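Local coordinates for protein 4-amino-4-deoxy-L-arabinose transferase or related glycosyltransferases of PMT family (Cupriavidus metallidurans, PDB 5EZM) that probably transfers 4-amino-4-deoxy-L-arabinose from an undecaprenyl-phosphate carrier to lipid A, as a zinc-binding, membrane-embedded glycosyltransferase of the GT-C fold, at residues A[94-97]-A[98-102]; A[370-373]-A[374-378]; A[545-548]-A[549-553]. All coordinates share one frame; numbering follows the deposited sequence.

Interaction 1 of 3, residues A[94-97]-A[98-102]; sequences WVTV and VGYEL. With MPG ([(Z)-octadec-9-enyl] (2R)-2,3-bis(oxidanyl)propanoate), chain H; MPG ([(Z)-octadec-9-enyl] (2R)-2,3-bis(oxidanyl)propanoate), chain B.
Four successive i to i+4 hydrogen bonds, from Val98 N to Trp94 O through to Glu101 N to Val97 O, with Gly99 N to Val95 O at 2.9 Å, tie residues 94-97 to 98-102 as one continuous alpha-helix. Tyr100 N bonds to Thr96 O, and the side chains of the same two residues run next to each other in one direction. The methyl of Thr96 lies over the face of the phenol ring in a CH-pi contact, with CG2 4.0 Å from the ring centroid and 24° off the normal. CG2 reaches the ring because it stands anti to the backbone N. The same torsion (chi1 -55°) leaves OG1 beside that N, where it bonds back to the carbonyl of His92. Thr96 O also sits over a face of the ring, 3.4 Å from CG of Tyr100. The hydroxyl of Tyr100 is held by the carbonyl of Ala63.

Two lipid chains meet the helix at Val98. Its CG1 is 4.0 Å from C5 of the MPG of chain H, and its CG2 is 3.8 Å from C2 of the MPG of chain B. The first lipid also passes Val95 and the backbone of Gly99, where N is 3.6 Å from C7. The second runs along the bent side chain of Glu101.

Helix 91-103 packs on helix 58-72 through Trp94, Thr96, Tyr100 and Glu101. Trp94 also bonds through NE1 to the carbonyl of Trp75. Val95 and Thr96 touch Ala113 of helix 112-133, and Tyr100 reaches the short helix 107-110.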
ATOM      1  N   TRP A  94      -5.376 -10.870   8.059  1.00 58.16           N
ATOM      2  CA  TRP A  94      -6.716 -11.248   8.497  1.00 55.90           C
ATOM      3  C   TRP A  94      -7.769 -10.748   7.517  1.00 55.80           C
ATOM      4  O   TRP A  94      -8.645 -11.509   7.078  1.00 56.41           O
ATOM      5  CB  TRP A  94      -6.985 -10.697   9.896  1.00 55.49           C
ATOM      6  CG  TRP A  94      -6.195 -11.356  10.972  1.00 59.53           C
ATOM      7  CD1 TRP A  94      -5.475 -12.514  10.872  1.00 61.08           C
ATOM      8  CD2 TRP A  94      -6.041 -10.901  12.321  1.00 62.14           C
ATOM      9  NE1 TRP A  94      -4.883 -12.808  12.079  1.00 62.10           N
ATOM     10  CE2 TRP A  94      -5.213 -11.833  12.985  1.00 62.31           C
ATOM     11  CE3 TRP A  94      -6.522  -9.796  13.033  1.00 62.31           C
ATOM     12  CZ2 TRP A  94      -4.857 -11.693  14.324  1.00 62.48           C
ATOM     13  CZ3 TRP A  94      -6.165  -9.659  14.368  1.00 63.05           C
ATOM     14  CH2 TRP A  94      -5.340 -10.602  14.997  1.00 63.62           C
ATOM     15  N   VAL A  95      -7.689  -9.466   7.150  1.00 54.41           N
ATOM     16  CA  VAL A  95      -8.666  -8.897   6.226  1.00 55.39           C
ATOM     17  C   VAL A  95      -8.594  -9.603   4.880  1.00 55.90           C
ATOM     18  O   VAL A  95      -9.618 -10.022   4.323  1.00 57.85           O
ATOM     19  CB  VAL A  95      -8.452  -7.380   6.080  1.00 55.81           C
ATOM     20  CG1 VAL A  95      -9.440  -6.805   5.077  1.00 55.69           C
ATOM     21  CG2 VAL A  95      -8.592  -6.693   7.432  1.00 55.82           C
ATOM     22  N   THR A  96      -7.379  -9.765   4.345  1.00 54.98           N
ATOM     23  CA  THR A  96      -7.233 -10.424   3.052  1.00 50.21           C
ATOM     24  C   THR A  96      -7.798 -11.837   3.090  1.00 51.07           C
ATOM     25  O   THR A  96      -8.391 -12.298   2.110  1.00 54.93           O
ATOM     26  CB  THR A  96      -5.764 -10.449   2.622  1.00 47.96           C
ATOM     27  OG1 THR A  96      -5.228  -9.118   2.632  1.00 45.56           O
ATOM     28  CG2 THR A  96      -5.634 -11.030   1.215  1.00 46.27           C
ATOM     29  N   VAL A  97      -7.642 -12.532   4.218  1.00 52.00           N
ATOM     30  CA  VAL A  97      -8.117 -13.909   4.313  1.00 55.47           C
ATOM     31  C   VAL A  97      -9.637 -13.949   4.353  1.00 58.48           C
ATOM     32  O   VAL A  97     -10.263 -14.829   3.747  1.00 60.60           O
ATOM     33  CB  VAL A  97      -7.499 -14.618   5.532  1.00 54.84           C
ATOM     34  CG1 VAL A  97      -8.253 -15.897   5.836  1.00 53.81           C
ATOM     35  CG2 VAL A  97      -6.040 -14.939   5.270  1.00 55.42           C
ATOM     36  N   VAL A  98     -10.260 -13.009   5.071  1.00 56.50           N
ATOM     37  CA  VAL A  98     -11.715 -12.911   5.003  1.00 55.19           C
ATOM     38  C   VAL A  98     -12.156 -12.677   3.563  1.00 57.20           C
ATOM     39  O   VAL A  98     -13.113 -13.299   3.077  1.00 60.34           O
ATOM     40  CB  VAL A  98     -12.230 -11.808   5.947  1.00 52.32           C
ATOM     41  CG1 VAL A  98     -13.728 -11.627   5.779  1.00 50.77           C
ATOM     42  CG2 VAL A  98     -11.899 -12.153   7.386  1.00 54.22           C
ATOM     43  N   GLY A  99     -11.445 -11.799   2.850  1.00 54.84           N
ATOM     44  CA  GLY A  99     -11.743 -11.596   1.441  1.00 55.46           C
ATOM     45  C   GLY A  99     -11.637 -12.875   0.632  1.00 56.19           C
ATOM     46  O   GLY A  99     -12.481 -13.150  -0.226  1.00 54.35           O
ATOM     47  N   TYR A 100     -10.602 -13.679   0.900  1.00 57.21           N
ATOM     48  CA  TYR A 100     -10.444 -14.957   0.211  1.00 58.24           C
ATOM     49  C   TYR A 100     -11.613 -15.889   0.505  1.00 61.74           C
ATOM     50  O   TYR A 100     -12.111 -16.579  -0.392  1.00 59.62           O
ATOM     51  CB  TYR A 100      -9.130 -15.622   0.628  1.00 55.70           C
ATOM     52  CG  TYR A 100      -7.877 -15.011   0.044  1.00 53.22           C
ATOM     53  CD1 TYR A 100      -7.930 -14.178  -1.065  1.00 52.10           C
ATOM     54  CD2 TYR A 100      -6.633 -15.285   0.599  1.00 53.47           C
ATOM     55  CE1 TYR A 100      -6.776 -13.628  -1.601  1.00 53.10           C
ATOM     56  CE2 TYR A 100      -5.477 -14.745   0.072  1.00 54.85           C
ATOM     57  CZ  TYR A 100      -5.551 -13.915  -1.028  1.00 54.81           C
ATOM     58  OH  TYR A 100      -4.393 -13.374  -1.550  1.00 54.20           O
ATOM     59  N   GLU A 101     -12.051 -15.932   1.767  1.00 64.67           N
ATOM     60  CA  GLU A 101     -13.182 -16.774   2.133  1.00 67.20           C
ATOM     61  C   GLU A 101     -14.461 -16.329   1.436  1.00 64.38           C
ATOM     62  O   GLU A 101     -15.302 -17.166   1.097  1.00 64.60           O
ATOM     63  CB  GLU A 101     -13.370 -16.764   3.652  1.00 72.15           C
ATOM     64  CG  GLU A 101     -14.569 -17.561   4.138  1.00 76.55           C
ATOM     65  CD  GLU A 101     -14.435 -19.046   3.861  1.00 82.28           C
ATOM     66  OE1 GLU A 101     -13.294 -19.554   3.864  1.00 83.96           O
ATOM     67  OE2 GLU A 101     -15.472 -19.707   3.639  1.00 85.30           O
ATOM     68  N   LEU A 102     -14.627 -15.027   1.203  1.00 63.36           N
ATOM     69  CA  LEU A 102     -15.852 -14.582   0.544  1.00 65.99           C
ATOM     70  C   LEU A 102     -15.789 -14.753  -0.971  1.00 63.53           C
ATOM     71  O   LEU A 102     -16.762 -15.205  -1.584  1.00 63.15           O
ATOM     72  CB  LEU A 102     -16.148 -13.123   0.902  1.00 67.60           C
ATOM     73  CG  LEU A 102     -16.537 -12.876   2.362  1.00 67.95           C
ATOM     74  CD1 LEU A 102     -17.060 -11.465   2.550  1.00 66.36           C
ATOM     75  CD2 LEU A 102     -17.560 -13.905   2.824  1.00 69.71           C
TER
HETATM   76  C2  MPG H 607     -12.685  -8.066   8.243  1.00 83.24           C
HETATM   77  C3  MPG H 607     -13.280  -6.700   7.917  1.00 82.39           C
HETATM   78  C4  MPG H 607     -13.672  -6.528   6.454  1.00 81.01           C
HETATM   79  C5  MPG H 607     -13.252  -7.702   5.551  1.00 79.73           C
HETATM   80  C6  MPG H 607     -13.741  -7.540   4.101  1.00 77.91           C
HETATM   81  C7  MPG H 607     -13.092  -8.557   3.142  1.00 75.93           C
HETATM   82  C1  MPG H 607     -12.139  -8.147   9.672  1.00 83.07           C
HETATM   83  C2  MPG B 643     -14.117 -14.400   9.480  1.00 84.96           C
HETATM   84  C3  MPG B 643     -13.476 -15.777   9.599  1.00 85.80           C
HETATM   85  C4  MPG B 643     -13.097 -16.342   8.239  1.00 87.95           C
HETATM   86  C5  MPG B 643     -12.970 -17.875   8.244  1.00 90.41           C
HETATM   87  C6  MPG B 643     -12.102 -18.390   7.084  1.00 92.98           C
HETATM   88  C7  MPG B 643     -11.937 -19.921   7.115  1.00 96.39           C
HETATM   89  C8  MPG B 643     -10.540 -20.369   6.620  1.00 98.78           C
HETATM   90  C9  MPG B 643     -10.339 -21.902   6.713  1.00 99.58           C
HETATM   91  C1  MPG B 643     -14.358 -13.739  10.840  1.00 84.37           C

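Interaction 2 of 3, residues A[370-373]-A[374-378]; sequences RSWG and KQLIG. With MPG ([(Z)-octadec-9-enyl] (2R)-2,3-bis(oxidanyl)propanoate), chain I.
The indole of Trp372 has Leu376 over one face, while Gln375 meets its benzene side obliquely. Leu376 CG lies 4.0 Å from the centroid of the five-membered ring and 27° off its normal, a CH-pi contact. Both leucine methyls touch the ring system: CD1 is 3.8 Å from CD1 of Trp372, and CD2 lies near its CZ2. Gln375 CB is 3.5 Å from CE3 of Trp372, and the side chains cross at about a right angle. With CG anti to the backbone N (chi1 -179°), the indole swings forward along the helix to these two residues. Tyr442 meets the same indole edge-to-face, and NE1 makes a weak hydrogen bond to Ser438. An alanine in place of Trp372 is likely to take the indole face away from Leu376 and leave Ser438 and Tyr442 without their indole partner.

The polar ends lie on another side of the helix. Lys374 NZ comes within 3.7 Å of Arg370 NE, so two like charges are close and probably disfavour each other. The extended lysine chain runs back along the helix past the Arg370 carbonyl, with CG 3.4 Å from Arg370 O, and turns only at its end, bringing NZ to Arg370. A lipid chain of MPG runs past Lys374, Gln375 and Gly378. Its C7 is 3.5 Å from Gln375 NE2, which makes a weak hydrogen bond to the carbonyl of Gly301. Its C3 lies 3.7 Å from the CA of Gly378.

The amides of Lys374 to Ile377 bond to the carbonyls of Arg370 to Gly373, four residues back. This is the first part of helix 369-389, where a predicted transmembrane segment begins. Aromatic packing faces helix 435-456, and the lipid covers another flank, an arrangement characteristic of a helix in a membrane bundle.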
ATOM      1  N   ARG A 370     -11.482  32.687  -9.725  1.00 76.03           N
ATOM      2  CA  ARG A 370     -10.255  33.069 -10.419  1.00 76.41           C
ATOM      3  C   ARG A 370      -9.046  32.312  -9.875  1.00 73.29           C
ATOM      4  O   ARG A 370      -8.149  31.931 -10.640  1.00 72.35           O
ATOM      5  CB  ARG A 370     -10.040  34.579 -10.313  1.00 83.04           C
ATOM      6  CG  ARG A 370      -8.889  35.101 -11.162  1.00 87.82           C
ATOM      7  CD  ARG A 370      -8.816  36.613 -11.118  1.00 95.99           C
ATOM      8  NE  ARG A 370      -7.699  37.139 -11.898  1.00102.25           N
ATOM      9  CZ  ARG A 370      -7.758  37.425 -13.196  1.00106.97           C
ATOM     10  NH1 ARG A 370      -8.883  37.227 -13.870  1.00109.28           N
ATOM     11  NH2 ARG A 370      -6.693  37.905 -13.820  1.00108.16           N
ATOM     12  N   SER A 371      -9.005  32.085  -8.558  1.00 71.83           N
ATOM     13  CA  SER A 371      -7.893  31.349  -7.960  1.00 69.63           C
ATOM     14  C   SER A 371      -7.859  29.913  -8.464  1.00 68.30           C
ATOM     15  O   SER A 371      -6.800  29.396  -8.857  1.00 68.08           O
ATOM     16  CB  SER A 371      -8.003  31.379  -6.435  1.00 70.29           C
ATOM     17  OG  SER A 371      -7.839  32.691  -5.926  1.00 62.77           O
ATOM     18  N   TRP A 372      -9.015  29.248  -8.461  1.00 69.12           N
ATOM     19  CA  TRP A 372      -9.065  27.907  -9.021  1.00 70.26           C
ATOM     20  C   TRP A 372      -8.705  27.920 -10.500  1.00 73.00           C
ATOM     21  O   TRP A 372      -8.107  26.960 -10.999  1.00 73.17           O
ATOM     22  CB  TRP A 372     -10.441  27.278  -8.810  1.00 69.22           C
ATOM     23  CG  TRP A 372     -10.491  25.895  -9.365  1.00 66.22           C
ATOM     24  CD1 TRP A 372     -11.301  25.437 -10.362  1.00 65.99           C
ATOM     25  CD2 TRP A 372      -9.656  24.798  -8.988  1.00 64.42           C
ATOM     26  NE1 TRP A 372     -11.035  24.113 -10.615  1.00 64.16           N
ATOM     27  CE2 TRP A 372     -10.026  23.698  -9.787  1.00 63.55           C
ATOM     28  CE3 TRP A 372      -8.636  24.634  -8.043  1.00 64.73           C
ATOM     29  CZ2 TRP A 372      -9.414  22.453  -9.670  1.00 63.15           C
ATOM     30  CZ3 TRP A 372      -8.027  23.400  -7.931  1.00 63.92           C
ATOM     31  CH2 TRP A 372      -8.420  22.325  -8.737  1.00 63.23           C
ATOM     32  N   GLY A 373      -9.054  28.994 -11.212  1.00 72.14           N
ATOM     33  CA  GLY A 373      -8.573  29.144 -12.576  1.00 71.75           C
ATOM     34  C   GLY A 373      -7.057  29.110 -12.652  1.00 72.57           C
ATOM     35  O   GLY A 373      -6.480  28.420 -13.499  1.00 72.41           O
ATOM     36  N   LYS A 374      -6.393  29.855 -11.759  1.00 72.71           N
ATOM     37  CA  LYS A 374      -4.936  29.799 -11.670  1.00 70.96           C
ATOM     38  C   LYS A 374      -4.455  28.363 -11.507  1.00 71.70           C
ATOM     39  O   LYS A 374      -3.554  27.904 -12.225  1.00 73.59           O
ATOM     40  CB  LYS A 374      -4.442  30.652 -10.500  1.00 70.18           C
ATOM     41  CG  LYS A 374      -4.803  32.128 -10.558  1.00 70.76           C
ATOM     42  CD  LYS A 374      -4.372  32.826  -9.275  1.00 72.35           C
ATOM     43  CE  LYS A 374      -4.420  34.338  -9.409  1.00 79.75           C
ATOM     44  NZ  LYS A 374      -5.756  34.823  -9.841  1.00 84.55           N
ATOM     45  N   GLN A 375      -5.060  27.632 -10.564  1.00 69.99           N
ATOM     46  CA  GLN A 375      -4.661  26.243 -10.353  1.00 68.13           C
ATOM     47  C   GLN A 375      -4.826  25.417 -11.624  1.00 69.60           C
ATOM     48  O   GLN A 375      -3.943  24.626 -11.976  1.00 68.41           O
ATOM     49  CB  GLN A 375      -5.463  25.631  -9.205  1.00 67.45           C
ATOM     50  CG  GLN A 375      -5.147  26.231  -7.849  1.00 70.00           C
ATOM     51  CD  GLN A 375      -3.686  26.074  -7.477  1.00 72.96           C
ATOM     52  OE1 GLN A 375      -3.041  25.094  -7.850  1.00 74.98           O
ATOM     53  NE2 GLN A 375      -3.155  27.044  -6.741  1.00 74.90           N
ATOM     54  N   LEU A 376      -5.947  25.594 -12.330  1.00 72.05           N
ATOM     55  CA  LEU A 376      -6.180  24.843 -13.561  1.00 70.33           C
ATOM     56  C   LEU A 376      -5.127  25.162 -14.611  1.00 68.70           C
ATOM     57  O   LEU A 376      -4.710  24.280 -15.369  1.00 68.12           O
ATOM     58  CB  LEU A 376      -7.575  25.142 -14.109  1.00 71.73           C
ATOM     59  CG  LEU A 376      -8.753  24.524 -13.367  1.00 70.91           C
ATOM     60  CD1 LEU A 376     -10.070  24.979 -13.981  1.00 72.28           C
ATOM     61  CD2 LEU A 376      -8.629  23.019 -13.406  1.00 67.84           C
ATOM     62  N   ILE A 377      -4.696  26.424 -14.682  1.00 68.56           N
ATOM     63  CA  ILE A 377      -3.653  26.793 -15.635  1.00 66.90           C
ATOM     64  C   ILE A 377      -2.351  26.082 -15.291  1.00 66.14           C
ATOM     65  O   ILE A 377      -1.726  25.440 -16.147  1.00 65.79           O
ATOM     66  CB  ILE A 377      -3.468  28.319 -15.668  1.00 65.85           C
ATOM     67  CG1 ILE A 377      -4.715  28.994 -16.240  1.00 63.69           C
ATOM     68  CG2 ILE A 377      -2.233  28.678 -16.480  1.00 68.16           C
ATOM     69  CD1 ILE A 377      -4.637  30.500 -16.253  1.00 65.09           C
ATOM     70  N   GLY A 378      -1.926  26.183 -14.029  1.00 66.61           N
ATOM     71  CA  GLY A 378      -0.694  25.520 -13.628  1.00 67.09           C
ATOM     72  C   GLY A 378      -0.724  24.025 -13.893  1.00 66.43           C
ATOM     73  O   GLY A 378       0.215  23.461 -14.467  1.00 64.37           O
TER
HETATM   74  C2  MPG I 608       1.664  25.180 -10.186  1.00 83.58           C
HETATM   75  C3  MPG I 608       0.435  26.077 -10.105  1.00 83.08           C
HETATM   76  C4  MPG I 608       0.694  27.334  -9.291  1.00 81.37           C
HETATM   77  C5  MPG I 608      -0.592  28.139  -9.048  1.00 79.54           C
HETATM   78  C6  MPG I 608      -0.374  29.276  -8.040  1.00 79.57           C
HETATM   79  C7  MPG I 608      -1.669  30.057  -7.753  1.00 81.97           C
HETATM   80  C8  MPG I 608      -1.477  31.128  -6.652  1.00 83.46           C
HETATM   81  C1  MPG I 608       1.329  23.801 -10.758  1.00 83.29           C

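Interaction 3 of 3, residues A[545-548]-A[549-553]; sequences DTYL and ALAPT
Two backbone hydrogen bonds join residues 545-548 to 549-553 along helix 544-550. Ala549 N donates to Asp545 O and Leu550 N to Thr546 O, both at 2.9 Å. The first is clearly bent, with an N-H...O angle of 140°. The backbone angles of residues 551-553 stay helical. Thr553 N bonds to Leu550 O at 3.1 Å. Pro552 has no N-H to give, and its CD rests 3.5 Å from Leu548 O.

Apolar contacts link side chains along the same turn. Thr546 and Leu550 lie next to each other and point the same way, with Thr546 CG2 3.7 Å from Leu550 CD1. A chi1 of -62° puts the Thr546 methyl opposite its own backbone N and next to the leucine. The ring of Tyr547 meets Ala551 only loosely and obliquely, at 4.5 Å from CE2 to CB.

A polar side-chain bond reaches out of the two segments: Thr546 OG1 to Ser543 OG, one turn back. The threonine thus turns its methyl to Leu550 and its hydroxyl to the start of the helix.

The helix follows strand 539-542 and lies against the mixed sheet of the C-terminal part of the chain. Thr546 and Leu550 touch Val486 of strand 483-486, while Tyr547 packs on Val566 and Val568 of strand 566-569. Leu550 also meets helix 525-534 through Val525 and Phe528.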
ATOM      1  N   ASP A 545      21.454 -16.375 -14.215  1.00 78.91           N
ATOM      2  CA  ASP A 545      22.851 -16.481 -13.807  1.00 83.58           C
ATOM      3  C   ASP A 545      23.063 -17.637 -12.839  1.00 82.81           C
ATOM      4  O   ASP A 545      24.126 -18.270 -12.852  1.00 87.75           O
ATOM      5  CB  ASP A 545      23.320 -15.165 -13.184  1.00 88.26           C
ATOM      6  CG  ASP A 545      23.426 -14.040 -14.201  1.00 93.60           C
ATOM      7  OD1 ASP A 545      23.909 -14.295 -15.327  1.00 95.65           O
ATOM      8  OD2 ASP A 545      23.027 -12.902 -13.874  1.00 95.55           O
ATOM      9  N   THR A 546      22.069 -17.932 -11.997  1.00 77.02           N
ATOM     10  CA  THR A 546      22.163 -19.108 -11.138  1.00 73.78           C
ATOM     11  C   THR A 546      22.141 -20.389 -11.962  1.00 70.61           C
ATOM     12  O   THR A 546      22.884 -21.334 -11.670  1.00 71.52           O
ATOM     13  CB  THR A 546      21.030 -19.108 -10.110  1.00 70.68           C
ATOM     14  OG1 THR A 546      21.150 -17.958  -9.265  1.00 73.83           O
ATOM     15  CG2 THR A 546      21.089 -20.358  -9.248  1.00 67.86           C
ATOM     16  N   TYR A 547      21.297 -20.438 -12.997  1.00 67.66           N
ATOM     17  CA  TYR A 547      21.266 -21.607 -13.870  1.00 65.79           C
ATOM     18  C   TYR A 547      22.605 -21.810 -14.562  1.00 66.77           C
ATOM     19  O   TYR A 547      23.089 -22.941 -14.671  1.00 64.28           O
ATOM     20  CB  TYR A 547      20.151 -21.470 -14.908  1.00 66.06           C
ATOM     21  CG  TYR A 547      20.104 -22.621 -15.894  1.00 68.61           C
ATOM     22  CD1 TYR A 547      19.360 -23.761 -15.620  1.00 69.57           C
ATOM     23  CD2 TYR A 547      20.809 -22.571 -17.096  1.00 69.93           C
ATOM     24  CE1 TYR A 547      19.318 -24.821 -16.511  1.00 71.49           C
ATOM     25  CE2 TYR A 547      20.775 -23.625 -17.992  1.00 71.22           C
ATOM     26  CZ  TYR A 547      20.025 -24.747 -17.695  1.00 73.50           C
ATOM     27  OH  TYR A 547      19.977 -25.804 -18.577  1.00 77.12           O
ATOM     28  N   LEU A 548      23.212 -20.727 -15.051  1.00 69.18           N
ATOM     29  CA  LEU A 548      24.507 -20.853 -15.711  1.00 71.66           C
ATOM     30  C   LEU A 548      25.607 -21.197 -14.716  1.00 74.11           C
ATOM     31  O   LEU A 548      26.598 -21.841 -15.082  1.00 76.80           O
ATOM     32  CB  LEU A 548      24.839 -19.563 -16.458  1.00 73.11           C
ATOM     33  CG  LEU A 548      26.068 -19.613 -17.363  1.00 76.70           C
ATOM     34  CD1 LEU A 548      26.004 -20.834 -18.260  1.00 76.21           C
ATOM     35  CD2 LEU A 548      26.176 -18.342 -18.188  1.00 79.58           C
ATOM     36  N   ALA A 549      25.449 -20.787 -13.455  1.00 72.18           N
ATOM     37  CA  ALA A 549      26.435 -21.127 -12.436  1.00 70.63           C
ATOM     38  C   ALA A 549      26.335 -22.595 -12.033  1.00 70.94           C
ATOM     39  O   ALA A 549      27.352 -23.236 -11.747  1.00 74.46           O
ATOM     40  CB  ALA A 549      26.262 -20.217 -11.221  1.00 67.87           C
ATOM     41  N   LEU A 550      25.121 -23.145 -12.006  1.00 69.67           N
ATOM     42  CA  LEU A 550      24.900 -24.535 -11.629  1.00 71.75           C
ATOM     43  C   LEU A 550      24.945 -25.492 -12.812  1.00 74.57           C
ATOM     44  O   LEU A 550      24.927 -26.711 -12.601  1.00 77.48           O
ATOM     45  CB  LEU A 550      23.548 -24.690 -10.923  1.00 70.59           C
ATOM     46  CG  LEU A 550      23.453 -24.472  -9.411  1.00 74.90           C
ATOM     47  CD1 LEU A 550      23.697 -23.022  -9.033  1.00 76.61           C
ATOM     48  CD2 LEU A 550      22.096 -24.930  -8.903  1.00 75.13           C
ATOM     49  N   ALA A 551      24.999 -24.978 -14.039  1.00 73.90           N
ATOM     50  CA  ALA A 551      24.908 -25.849 -15.209  1.00 73.85           C
ATOM     51  C   ALA A 551      26.066 -26.833 -15.307  1.00 78.10           C
ATOM     52  O   ALA A 551      25.810 -28.020 -15.573  1.00 80.74           O
ATOM     53  CB  ALA A 551      24.782 -24.998 -16.477  1.00 74.17           C
ATOM     54  N   PRO A 552      27.334 -26.442 -15.120  1.00 79.99           N
ATOM     55  CA  PRO A 552      28.410 -27.446 -15.153  1.00 83.70           C
ATOM     56  C   PRO A 552      28.378 -28.416 -13.984  1.00 85.78           C
ATOM     57  O   PRO A 552      29.049 -29.454 -14.051  1.00 87.74           O
ATOM     58  CB  PRO A 552      29.687 -26.597 -15.133  1.00 84.67           C
ATOM     59  CG  PRO A 552      29.278 -25.314 -14.524  1.00 82.32           C
ATOM     60  CD  PRO A 552      27.878 -25.076 -14.983  1.00 78.87           C
ATOM     61  N   THR A 553      27.612 -28.126 -12.932  1.00 85.90           N
ATOM     62  CA  THR A 553      27.568 -28.969 -11.741  1.00 89.01           C
ATOM     63  C   THR A 553      26.519 -30.071 -11.864  1.00 87.73           C
ATOM     64  O   THR A 553      26.838 -31.258 -11.747  1.00 90.09           O
ATOM     65  CB  THR A 553      27.293 -28.107 -10.504  1.00 89.27           C
ATOM     66  OG1 THR A 553      28.368 -27.176 -10.322  1.00 92.37           O
ATOM     67  CG2 THR A 553      27.153 -28.976  -9.260  1.00 89.62           C
TER

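In the fold
The three contacts come in series along the chain, each local to one helix or its end region. Interaction 1 is in helix 91-103 and interaction 2 in helix 369-389; interaction 3 runs from helix 544-550 into the residues that follow. None touches another. The centres of interactions 1 and 2 are about 44 Å apart, on opposite sides of the chain's centre. The centre of interaction 3 is about 40 Å from that of interaction 1 and about 60 Å from that of interaction 2. The first two touch bound lipid chains; helix 369-389 overlaps a predicted transmembrane segment, and helix 91-103 probably lies at the membrane surface. Interaction 3 packs on the mixed sheet of the C-terminal part.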